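Local coordinates for DNA repair protein RAD7 (Saccharomyces cerevisiae, PDB 5ZB2) that acts in global genome nucleotide excision repair, helping remove DNA damage from nontranscribed DNA as a component of a complex with RAD16 and ABF1, and binds ELC1, at residues L307-L317 / E334-C345; C345-V356 / N371-D382. One frame throughout, in Å; residues are numbered along the deposited sequence.

Interaction 1: residues L307-L317 / E334-C345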
loop_
_atom_site.group_PDB
_atom_site.type_symbol
_atom_site.label_atom_id
_atom_site.label_comp_id
_atom_site.label_asym_id
_atom_site.label_seq_id
_atom_site.Cartn_x
_atom_site.Cartn_y
_atom_site.Cartn_z
ATOM N N LEU A 307 42.536 -6.449 30.946
ATOM C CA LEU A 307 42.066 -7.573 31.747
ATOM C C LEU A 307 43.013 -8.760 31.647
ATOM O O LEU A 307 43.414 -9.166 30.549
ATOM C CB LEU A 307 40.661 -7.978 31.314
ATOM C CG LEU A 307 39.600 -6.886 31.423
ATOM C CD1 LEU A 307 38.236 -7.472 31.092
ATOM C CD2 LEU A 307 39.584 -6.226 32.799
ATOM N N GLY A 308 43.352 -9.323 32.808
ATOM C CA GLY A 308 44.259 -10.447 32.905
ATOM C C GLY A 308 43.636 -11.668 33.556
ATOM O O GLY A 308 42.409 -11.773 33.664
ATOM N N ASP A 309 44.487 -12.589 34.014
ATOM C CA ASP A 309 44.025 -13.920 34.399
ATOM C C ASP A 309 42.980 -13.864 35.509
ATOM O O ASP A 309 41.937 -14.521 35.427
ATOM C CB ASP A 309 45.215 -14.779 34.833
ATOM C CG ASP A 309 46.192 -15.047 33.701
ATOM O OD1 ASP A 309 45.792 -14.944 32.525
ATOM O OD2 ASP A 309 47.364 -15.363 33.986
ATOM N N MET A 310 43.245 -13.095 36.569
ATOM C CA MET A 310 42.417 -13.206 37.766
ATOM C C MET A 310 40.974 -12.796 37.504
ATOM O O MET A 310 40.052 -13.366 38.100
ATOM C CB MET A 310 43.010 -12.369 38.901
ATOM C CG MET A 310 44.149 -13.056 39.643
ATOM S SD MET A 310 43.696 -14.679 40.305
ATOM C CE MET A 310 42.389 -14.232 41.445
ATOM N N ALA A 311 40.751 -11.814 36.630
ATOM C CA ALA A 311 39.386 -11.452 36.271
ATOM C C ALA A 311 38.633 -12.655 35.708
ATOM O O ALA A 311 37.486 -12.920 36.091
ATOM C CB ALA A 311 39.398 -10.303 35.265
ATOM N N ILE A 312 39.275 -13.404 34.808
ATOM C CA ILE A 312 38.620 -14.543 34.170
ATOM C C ILE A 312 38.479 -15.702 35.148
ATOM O O ILE A 312 37.466 -16.413 35.145
ATOM C CB ILE A 312 39.400 -14.966 32.911
ATOM C CG1 ILE A 312 39.599 -13.774 31.967
ATOM C CG2 ILE A 312 38.685 -16.106 32.189
ATOM C CD1 ILE A 312 38.325 -13.057 31.586
ATOM N N ILE A 313 39.495 -15.924 35.985
ATOM C CA ILE A 313 39.437 -17.018 36.951
ATOM C C ILE A 313 38.316 -16.773 37.953
ATOM O O ILE A 313 37.495 -17.657 38.220
ATOM C CB ILE A 313 40.798 -17.190 37.651
ATOM C CG1 ILE A 313 41.856 -17.630 36.633
ATOM C CG2 ILE A 313 40.702 -18.203 38.795
ATOM C CD1 ILE A 313 43.263 -17.732 37.195
ATOM N N GLU A 314 38.265 -15.567 38.524
ATOM C CA GLU A 314 37.202 -15.248 39.473
ATOM C C GLU A 314 35.829 -15.396 38.826
ATOM O O GLU A 314 34.874 -15.835 39.478
ATOM C CB GLU A 314 37.388 -13.832 40.019
ATOM C CG GLU A 314 38.607 -13.649 40.923
ATOM C CD GLU A 314 38.502 -14.418 42.236
ATOM O OE1 GLU A 314 37.407 -14.927 42.555
ATOM O OE2 GLU A 314 39.523 -14.512 42.950
ATOM N N LEU A 315 35.710 -15.035 37.546
ATOM C CA LEU A 315 34.445 -15.211 36.839
ATOM C C LEU A 315 34.042 -16.682 36.799
ATOM O O LEU A 315 32.917 -17.042 37.163
ATOM C CB LEU A 315 34.552 -14.645 35.419
ATOM C CG LEU A 315 33.368 -14.913 34.480
ATOM C CD1 LEU A 315 32.105 -14.229 34.977
ATOM C CD2 LEU A 315 33.691 -14.466 33.060
ATOM N N LEU A 316 34.955 -17.549 36.357
ATOM C CA LEU A 316 34.631 -18.964 36.202
ATOM C C LEU A 316 34.360 -19.631 37.547
ATOM O O LEU A 316 33.415 -20.417 37.676
ATOM C CB LEU A 316 35.768 -19.679 35.475
ATOM C CG LEU A 316 36.096 -19.159 34.074
ATOM C CD1 LEU A 316 37.416 -19.730 33.606
ATOM C CD2 LEU A 316 34.987 -19.500 33.091
ATOM N N LEU A 317 35.174 -19.332 38.559
ATOM C CA LEU A 317 35.058 -20.003 39.848
ATOM C C LEU A 317 33.880 -19.519 40.685
ATOM O O LEU A 317 33.592 -20.127 41.720
ATOM C CB LEU A 317 36.352 -19.829 40.646
ATOM C CG LEU A 317 37.441 -20.877 40.389
ATOM C CD1 LEU A 317 37.739 -21.017 38.907
ATOM C CD2 LEU A 317 38.711 -20.525 41.152
ATOM N N GLU A 334 46.763 -9.466 27.935
ATOM C CA GLU A 334 47.381 -9.712 29.232
ATOM C C GLU A 334 47.151 -11.124 29.751
ATOM O O GLU A 334 47.829 -11.530 30.700
ATOM C CB GLU A 334 46.860 -8.709 30.261
ATOM C CG GLU A 334 47.245 -7.271 29.968
ATOM C CD GLU A 334 48.746 -7.068 29.931
ATOM O OE1 GLU A 334 49.448 -7.654 30.782
ATOM O OE2 GLU A 334 49.223 -6.333 29.041
ATOM N N LEU A 335 46.231 -11.879 29.165
ATOM C CA LEU A 335 45.989 -13.233 29.636
ATOM C C LEU A 335 47.225 -14.101 29.425
ATOM O O LEU A 335 48.028 -13.873 28.516
ATOM C CB LEU A 335 44.789 -13.847 28.913
ATOM C CG LEU A 335 43.436 -13.171 29.153
ATOM C CD1 LEU A 335 42.368 -13.800 28.276
ATOM C CD2 LEU A 335 43.040 -13.251 30.627
ATOM N N THR A 336 47.374 -15.098 30.285
ATOM C CA THR A 336 48.407 -16.113 30.154
ATOM C C THR A 336 47.735 -17.480 30.095
ATOM O O THR A 336 46.508 -17.595 30.137
ATOM C CB THR A 336 49.410 -16.052 31.315
ATOM O OG1 THR A 336 48.845 -16.668 32.477
ATOM C CG2 THR A 336 49.799 -14.611 31.636
ATOM N N LYS A 337 48.557 -18.527 30.010
ATOM C CA LYS A 337 48.018 -19.878 29.912
ATOM C C LYS A 337 47.227 -20.257 31.159
ATOM O O LYS A 337 46.308 -21.080 31.083
ATOM C CB LYS A 337 49.154 -20.872 29.676
ATOM C CG LYS A 337 48.695 -22.286 29.376
ATOM C CD LYS A 337 49.875 -23.170 29.009
ATOM C CE LYS A 337 49.432 -24.552 28.556
ATOM N NZ LYS A 337 50.596 -25.410 28.199
ATOM N N GLU A 338 47.553 -19.658 32.307
ATOM C CA GLU A 338 46.883 -20.027 33.550
ATOM C C GLU A 338 45.391 -19.723 33.499
ATOM O O GLU A 338 44.589 -20.455 34.090
ATOM C CB GLU A 338 47.532 -19.299 34.731
ATOM C CG GLU A 338 47.012 -19.734 36.096
ATOM C CD GLU A 338 47.329 -21.184 36.409
ATOM O OE1 GLU A 338 48.157 -21.781 35.685
ATOM O OE2 GLU A 338 46.752 -21.725 37.376
ATOM N N ALA A 339 44.998 -18.649 32.810
ATOM C CA ALA A 339 43.579 -18.330 32.698
ATOM C C ALA A 339 42.806 -19.481 32.066
ATOM O O ALA A 339 41.712 -19.832 32.526
ATOM C CB ALA A 339 43.388 -17.051 31.883
ATOM N N PHE A 340 43.359 -20.086 31.014
ATOM C CA PHE A 340 42.652 -21.146 30.310
ATOM C C PHE A 340 42.703 -22.476 31.051
ATOM O O PHE A 340 41.898 -23.366 30.754
ATOM C CB PHE A 340 43.225 -21.305 28.902
ATOM C CG PHE A 340 43.140 -20.055 28.078
ATOM C CD1 PHE A 340 41.948 -19.687 27.479
ATOM C CD2 PHE A 340 44.246 -19.239 27.911
ATOM C CE1 PHE A 340 41.863 -18.533 26.723
ATOM C CE2 PHE A 340 44.165 -18.083 27.153
ATOM C CZ PHE A 340 42.974 -17.732 26.560
ATOM N N VAL A 341 43.620 -22.628 32.009
ATOM C CA VAL A 341 43.621 -23.821 32.850
ATOM C C VAL A 341 42.274 -23.973 33.540
ATOM O O VAL A 341 41.723 -25.077 33.624
ATOM C CB VAL A 341 44.775 -23.756 33.870
ATOM C CG1 VAL A 341 44.750 -24.963 34.788
ATOM C CG2 VAL A 341 46.115 -23.676 33.156
ATOM N N ALA A 342 41.714 -22.866 34.028
ATOM C CA ALA A 342 40.437 -22.890 34.728
ATOM C C ALA A 342 39.239 -22.909 33.791
ATOM O O ALA A 342 38.116 -23.129 34.257
ATOM C CB ALA A 342 40.328 -21.676 35.653
ATOM N N LEU A 343 39.442 -22.688 32.492
ATOM C CA LEU A 343 38.335 -22.603 31.540
ATOM C C LEU A 343 37.895 -24.016 31.162
ATOM O O LEU A 343 38.225 -24.550 30.100
ATOM C CB LEU A 343 38.745 -21.791 30.316
ATOM C CG LEU A 343 37.657 -21.489 29.284
ATOM C CD1 LEU A 343 36.460 -20.801 29.925
ATOM C CD2 LEU A 343 38.223 -20.627 28.164
ATOM N N ALA A 344 37.124 -24.628 32.061
ATOM C CA ALA A 344 36.574 -25.970 31.859
ATOM C C ALA A 344 35.069 -25.884 32.102
ATOM O O ALA A 344 34.613 -25.958 33.246
ATOM C CB ALA A 344 37.234 -26.985 32.786
ATOM N N CYS A 345 34.304 -25.733 31.025
ATOM C CA CYS A 345 32.884 -25.451 31.107
ATOM C C CYS A 345 32.088 -26.543 30.403
ATOM O O CYS A 345 32.364 -26.844 29.233
ATOM C CB CYS A 345 32.577 -24.092 30.470
ATOM S SG CYS A 345 33.648 -22.754 31.049
HETATM O O HOH W 1 44.244 -8.000 28.270
HETATM O O HOH W 2 47.383 -12.077 33.617
#

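Interaction 2: residues C345-V356 / N371-D382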
loop_
_atom_site.group_PDB
_atom_site.type_symbol
_atom_site.label_atom_id
_atom_site.label_comp_id
_atom_site.label_asym_id
_atom_site.label_seq_id
_atom_site.Cartn_x
_atom_site.Cartn_y
_atom_site.Cartn_z
ATOM N N CYS A 345 34.304 -25.733 31.025
ATOM C CA CYS A 345 32.884 -25.451 31.107
ATOM C C CYS A 345 32.088 -26.543 30.403
ATOM O O CYS A 345 32.364 -26.844 29.233
ATOM C CB CYS A 345 32.577 -24.092 30.470
ATOM S SG CYS A 345 33.648 -22.754 31.049
ATOM N N PRO A 346 31.088 -27.143 31.058
ATOM C CA PRO A 346 30.343 -28.228 30.400
ATOM C C PRO A 346 29.489 -27.767 29.231
ATOM O O PRO A 346 29.255 -28.556 28.307
ATOM C CB PRO A 346 29.479 -28.797 31.535
ATOM C CG PRO A 346 29.322 -27.672 32.491
ATOM C CD PRO A 346 30.602 -26.892 32.426
ATOM N N ASN A 347 29.022 -26.519 29.233
ATOM C CA ASN A 347 28.066 -26.046 28.237
ATOM C C ASN A 347 28.645 -25.014 27.277
ATOM O O ASN A 347 27.911 -24.505 26.424
ATOM C CB ASN A 347 26.836 -25.461 28.938
ATOM C CG ASN A 347 26.203 -26.436 29.908
ATOM O OD1 ASN A 347 25.871 -27.565 29.544
ATOM N ND2 ASN A 347 26.045 -26.010 31.157
ATOM N N LEU A 348 29.932 -24.694 27.381
ATOM C CA LEU A 348 30.525 -23.709 26.488
ATOM C C LEU A 348 30.592 -24.262 25.069
ATOM O O LEU A 348 31.065 -25.382 24.850
ATOM C CB LEU A 348 31.918 -23.323 26.985
ATOM C CG LEU A 348 32.655 -22.233 26.207
ATOM C CD1 LEU A 348 31.882 -20.925 26.246
ATOM C CD2 LEU A 348 34.054 -22.045 26.774
ATOM N N THR A 349 30.106 -23.479 24.104
ATOM C CA THR A 349 30.097 -23.885 22.703
ATOM C C THR A 349 30.884 -22.960 21.788
ATOM O O THR A 349 31.408 -23.428 20.774
ATOM C CB THR A 349 28.657 -23.972 22.173
ATOM O OG1 THR A 349 28.098 -22.656 22.074
ATOM C CG2 THR A 349 27.792 -24.822 23.094
ATOM N N TYR A 350 30.983 -21.670 22.113
ATOM C CA TYR A 350 31.697 -20.702 21.293
ATOM C C TYR A 350 32.696 -19.938 22.150
ATOM O O TYR A 350 32.370 -19.506 23.260
ATOM C CB TYR A 350 30.730 -19.714 20.621
ATOM C CG TYR A 350 31.429 -18.636 19.824
ATOM C CD1 TYR A 350 31.835 -18.864 18.513
ATOM C CD2 TYR A 350 31.688 -17.391 20.381
ATOM C CE1 TYR A 350 32.479 -17.882 17.780
ATOM C CE2 TYR A 350 32.334 -16.402 19.656
ATOM C CZ TYR A 350 32.725 -16.653 18.357
ATOM O OH TYR A 350 33.366 -15.675 17.631
ATOM N N LEU A 351 33.906 -19.756 21.625
ATOM C CA LEU A 351 34.966 -19.065 22.352
ATOM C C LEU A 351 35.764 -18.219 21.373
ATOM O O LEU A 351 36.365 -18.751 20.435
ATOM C CB LEU A 351 35.876 -20.064 23.075
ATOM C CG LEU A 351 37.024 -19.484 23.908
ATOM C CD1 LEU A 351 36.506 -18.620 25.054
ATOM C CD2 LEU A 351 37.910 -20.601 24.438
ATOM N N ASP A 352 35.775 -16.906 21.596
ATOM C CA ASP A 352 36.484 -15.961 20.740
ATOM C C ASP A 352 37.815 -15.619 21.403
ATOM O O ASP A 352 37.847 -14.917 22.419
ATOM C CB ASP A 352 35.643 -14.706 20.508
ATOM C CG ASP A 352 36.284 -13.733 19.527
ATOM O OD1 ASP A 352 37.497 -13.851 19.253
ATOM O OD2 ASP A 352 35.567 -12.837 19.039
ATOM N N LEU A 353 38.911 -16.118 20.828
ATOM C CA LEU A 353 40.252 -15.839 21.327
ATOM C C LEU A 353 41.074 -15.031 20.332
ATOM O O LEU A 353 42.309 -15.074 20.371
ATOM C CB LEU A 353 40.976 -17.141 21.671
ATOM C CG LEU A 353 40.300 -18.027 22.716
ATOM C CD1 LEU A 353 41.094 -19.302 22.917
ATOM C CD2 LEU A 353 40.126 -17.293 24.044
ATOM N N GLY A 354 40.415 -14.289 19.449
ATOM C CA GLY A 354 41.112 -13.489 18.465
ATOM C C GLY A 354 42.047 -12.477 19.090
ATOM O O GLY A 354 41.651 -11.714 19.977
ATOM N N PHE A 355 43.295 -12.463 18.624
ATOM C CA PHE A 355 44.314 -11.533 19.105
ATOM C C PHE A 355 44.664 -11.774 20.572
ATOM O O PHE A 355 45.108 -10.858 21.268
ATOM C CB PHE A 355 43.884 -10.077 18.896
ATOM C CG PHE A 355 43.732 -9.693 17.454
ATOM C CD1 PHE A 355 44.842 -9.341 16.699
ATOM C CD2 PHE A 355 42.485 -9.681 16.851
ATOM C CE1 PHE A 355 44.709 -8.987 15.368
ATOM C CE2 PHE A 355 42.346 -9.326 15.522
ATOM C CZ PHE A 355 43.460 -8.980 14.780
ATOM N N VAL A 356 44.474 -13.001 21.057
ATOM C CA VAL A 356 44.899 -13.375 22.403
ATOM C C VAL A 356 46.320 -13.918 22.284
ATOM O O VAL A 356 46.535 -15.075 21.916
ATOM C CB VAL A 356 43.947 -14.381 23.050
ATOM C CG1 VAL A 356 44.414 -14.723 24.460
ATOM C CG2 VAL A 356 42.538 -13.809 23.102
ATOM N N ASN A 371 36.435 -28.949 27.517
ATOM C CA ASN A 371 35.145 -28.357 27.167
ATOM C C ASN A 371 34.439 -29.276 26.177
ATOM O O ASN A 371 34.607 -29.142 24.956
ATOM C CB ASN A 371 35.327 -26.950 26.599
ATOM C CG ASN A 371 35.916 -25.987 27.617
ATOM O OD1 ASN A 371 35.183 -25.314 28.343
ATOM N ND2 ASN A 371 37.243 -25.929 27.688
ATOM N N PRO A 372 33.620 -30.211 26.667
ATOM C CA PRO A 372 33.065 -31.237 25.769
ATOM C C PRO A 372 32.163 -30.684 24.679
ATOM O O PRO A 372 32.074 -31.287 23.601
ATOM C CB PRO A 372 32.292 -32.154 26.726
ATOM C CG PRO A 372 31.940 -31.283 27.878
ATOM C CD PRO A 372 33.095 -30.340 28.038
ATOM N N ASN A 373 31.489 -29.562 24.918
ATOM C CA ASN A 373 30.554 -29.004 23.952
ATOM C C ASN A 373 31.134 -27.843 23.156
ATOM O O ASN A 373 30.410 -27.232 22.365
ATOM C CB ASN A 373 29.275 -28.553 24.664
ATOM C CG ASN A 373 28.432 -29.719 25.138
ATOM O OD1 ASN A 373 28.374 -30.762 24.486
ATOM N ND2 ASN A 373 27.777 -29.551 26.281
ATOM N N LEU A 374 32.413 -27.523 23.339
ATOM C CA LEU A 374 33.033 -26.449 22.572
ATOM C C LEU A 374 33.167 -26.878 21.114
ATOM O O LEU A 374 33.753 -27.925 20.822
ATOM C CB LEU A 374 34.394 -26.099 23.163
ATOM C CG LEU A 374 35.121 -24.887 22.574
ATOM C CD1 LEU A 374 34.266 -23.631 22.648
ATOM C CD2 LEU A 374 36.436 -24.665 23.302
ATOM N N THR A 375 32.622 -26.073 20.201
ATOM C CA THR A 375 32.606 -26.409 18.784
ATOM C C THR A 375 33.359 -25.423 17.901
ATOM O O THR A 375 33.827 -25.817 16.831
ATOM C CB THR A 375 31.159 -26.508 18.274
ATOM O OG1 THR A 375 30.554 -25.210 18.281
ATOM C CG2 THR A 375 30.342 -27.446 19.154
ATOM N N VAL A 376 33.489 -24.162 18.307
ATOM C CA VAL A 376 34.162 -23.146 17.505
ATOM C C VAL A 376 35.095 -22.341 18.397
ATOM O O VAL A 376 34.716 -21.924 19.498
ATOM C CB VAL A 376 33.151 -22.216 16.801
ATOM C CG1 VAL A 376 33.880 -21.164 15.962
ATOM C CG2 VAL A 376 32.193 -23.025 15.935
ATOM N N ILE A 377 36.315 -22.119 17.913
ATOM C CA ILE A 377 37.300 -21.277 18.583
ATOM C C ILE A 377 37.905 -20.359 17.533
ATOM O O ILE A 377 38.530 -20.833 16.577
ATOM C CB ILE A 377 38.404 -22.099 19.273
ATOM C CG1 ILE A 377 37.807 -23.053 20.312
ATOM C CG2 ILE A 377 39.430 -21.170 19.927
ATOM C CD1 ILE A 377 38.825 -24.031 20.880
ATOM N N ASP A 378 37.727 -19.053 17.709
ATOM C CA ASP A 378 38.321 -18.074 16.812
ATOM C C ASP A 378 39.733 -17.760 17.293
ATOM O O ASP A 378 39.917 -17.270 18.411
ATOM C CB ASP A 378 37.470 -16.805 16.750
ATOM C CG ASP A 378 37.859 -15.896 15.596
ATOM O OD1 ASP A 378 39.049 -15.886 15.206
ATOM O OD2 ASP A 378 36.968 -15.197 15.071
ATOM N N VAL A 379 40.725 -18.059 16.455
ATOM C CA VAL A 379 42.126 -17.820 16.773
ATOM C C VAL A 379 42.746 -16.800 15.819
ATOM O O VAL A 379 43.961 -16.762 15.651
ATOM C CB VAL A 379 42.929 -19.136 16.774
ATOM C CG1 VAL A 379 42.404 -20.082 17.850
ATOM C CG2 VAL A 379 42.881 -19.795 15.403
ATOM N N PHE A 380 41.917 -15.969 15.197
ATOM C CA PHE A 380 42.417 -14.966 14.270
ATOM C C PHE A 380 43.449 -14.087 14.960
ATOM O O PHE A 380 43.171 -13.490 16.004
ATOM C CB PHE A 380 41.261 -14.121 13.737
ATOM C CG PHE A 380 41.662 -13.171 12.650
ATOM C CD1 PHE A 380 42.188 -11.925 12.956
ATOM C CD2 PHE A 380 41.519 -13.524 11.319
ATOM C CE1 PHE A 380 42.561 -11.050 11.954
ATOM C CE2 PHE A 380 41.890 -12.653 10.312
ATOM C CZ PHE A 380 42.411 -11.414 10.629
ATOM N N GLY A 381 44.646 -14.016 14.378
ATOM C CA GLY A 381 45.723 -13.228 14.932
ATOM C C GLY A 381 46.668 -13.986 15.839
ATOM O O GLY A 381 47.736 -13.455 16.172
ATOM N N ASP A 382 46.314 -15.205 16.248
ATOM C CA ASP A 382 47.147 -16.007 17.144
ATOM C C ASP A 382 48.169 -16.756 16.297
ATOM O O ASP A 382 47.982 -17.916 15.931
ATOM C CB ASP A 382 46.290 -16.964 17.963
ATOM C CG ASP A 382 45.206 -16.248 18.752
ATOM O OD1 ASP A 382 45.383 -15.050 19.060
ATOM O OD2 ASP A 382 44.177 -16.884 19.065
#

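Interaction 1: residues L307-L317 / E334-C345
Glu334 rests its CB on the carbonyl oxygen of Leu307 (CB to O 3.5 Å) where two neighbouring helices of the leucine-rich-repeat solenoid pack side by side; the axes of segments 309-317 and 337-341 are 8.8 Å apart at closest and nearly parallel (3°). Two waters bridge the backbones at the start of the helices, one linking Leu307 O to Glu334 N, the other Asp309 N to Glu334 O. Leu335 presses CD2 against the backbone of Gly308 (CD2 to C 3.4 Å), its side chain crossing that of Ile312 at about a right angle. At Thr336, the N-cap of helix 337-341, N reaches the syn lone pair of Asp309 OD1 (2.7 Å, 168°), a straight bond likely to hold the carboxylate's rotation. Thr336 OG1 sits 2.5 Å from Asp309 OD2, so short that the exact length is doubtful. Set between the backbone N and the carbonyl carbon (chi1 78°), OG1 also accepts the capping bond from Glu338 N. Ala339 CB then closes on Asp309 OD1 (3.3 Å), and Ala342 CB meets Ile313 CG1, Leu316 CD1 and Leu317 CD1. Leu343 CD1 touches Leu316 CD2 at 3.7 Å; the same methyl lies 4.1 Å from Cys345 SG.

Interaction 2: residues C345-V356 / N371-D382
Asn371 reaches back to Cys345 through CB and OD1. CB lies 4.0 Å from Cys345 O; CG, set opposite the carbonyl carbon (chi1 -64°), carries OD1 to Cys345 N at 2.9 Å, the donor standing well above the carbonyl plane. Leu348 CD2 also packs on OD1 (3.8 Å), while ND2 turns to Leu343 O and Leu367 O. With an alanine in its place, Cys345 N and Leu343 O would probably lose these partners and a gap is likely to open beside Leu348. Farther on, Thr349 O accepts from Thr375 N (3.0 Å) and Thr375 OG1, which approach from opposite faces of its plane. Strands 350-352 and 376-378 then pair in parallel as consecutive strands of a leucine-rich-repeat solenoid, with Leu348, Leu351 and Leu353 matched by Leu374, Ile377 and Val379 in the LxxLxL pattern. On the other side of the strands, the Tyr350 ring crosses Val376 obliquely (CD1 to CB 4.0 Å). The carboxylates of Asp352 and Asp378 lie side by side, planes 10° apart and Asp352 OD1 to Asp378 OD2 4.4 Å; each forms an Asx turn, to Gly354 N and Phe380 N, and Asn330 ND2 also binds Asp352 OD1. Phe380 O accepts from Phe355 N (2.8 Å) and lies over one face of the Phe355 ring, whose CZ meets the Phe380 ring edge at CE1 (3.6 Å).

How the interactions relate
The two interactions lie in series towards the C-terminal end of the leucine-rich-repeat portion of this fragment, their centres about 13 Å apart, and share Cys345. Interaction 1 joins helices along the solenoid, interaction 2 the strands that follow. Between them lies a common hydrophobic interior: Phe340 CE1 comes within 3.4 Å of Leu353 CD2, and Leu343 CD2 within 3.7 Å of Leu351 CD2. The Asn371 amide of interaction 2 ties the two together, its ND2 2.9 Å from Leu343 O of interaction 1. Helix 361-370 covers both, through Leu367 against Leu343, Leu351 and Leu353. The polyethylene glycol molecules bind elsewhere, around residues such as Gln69 and Tyr120.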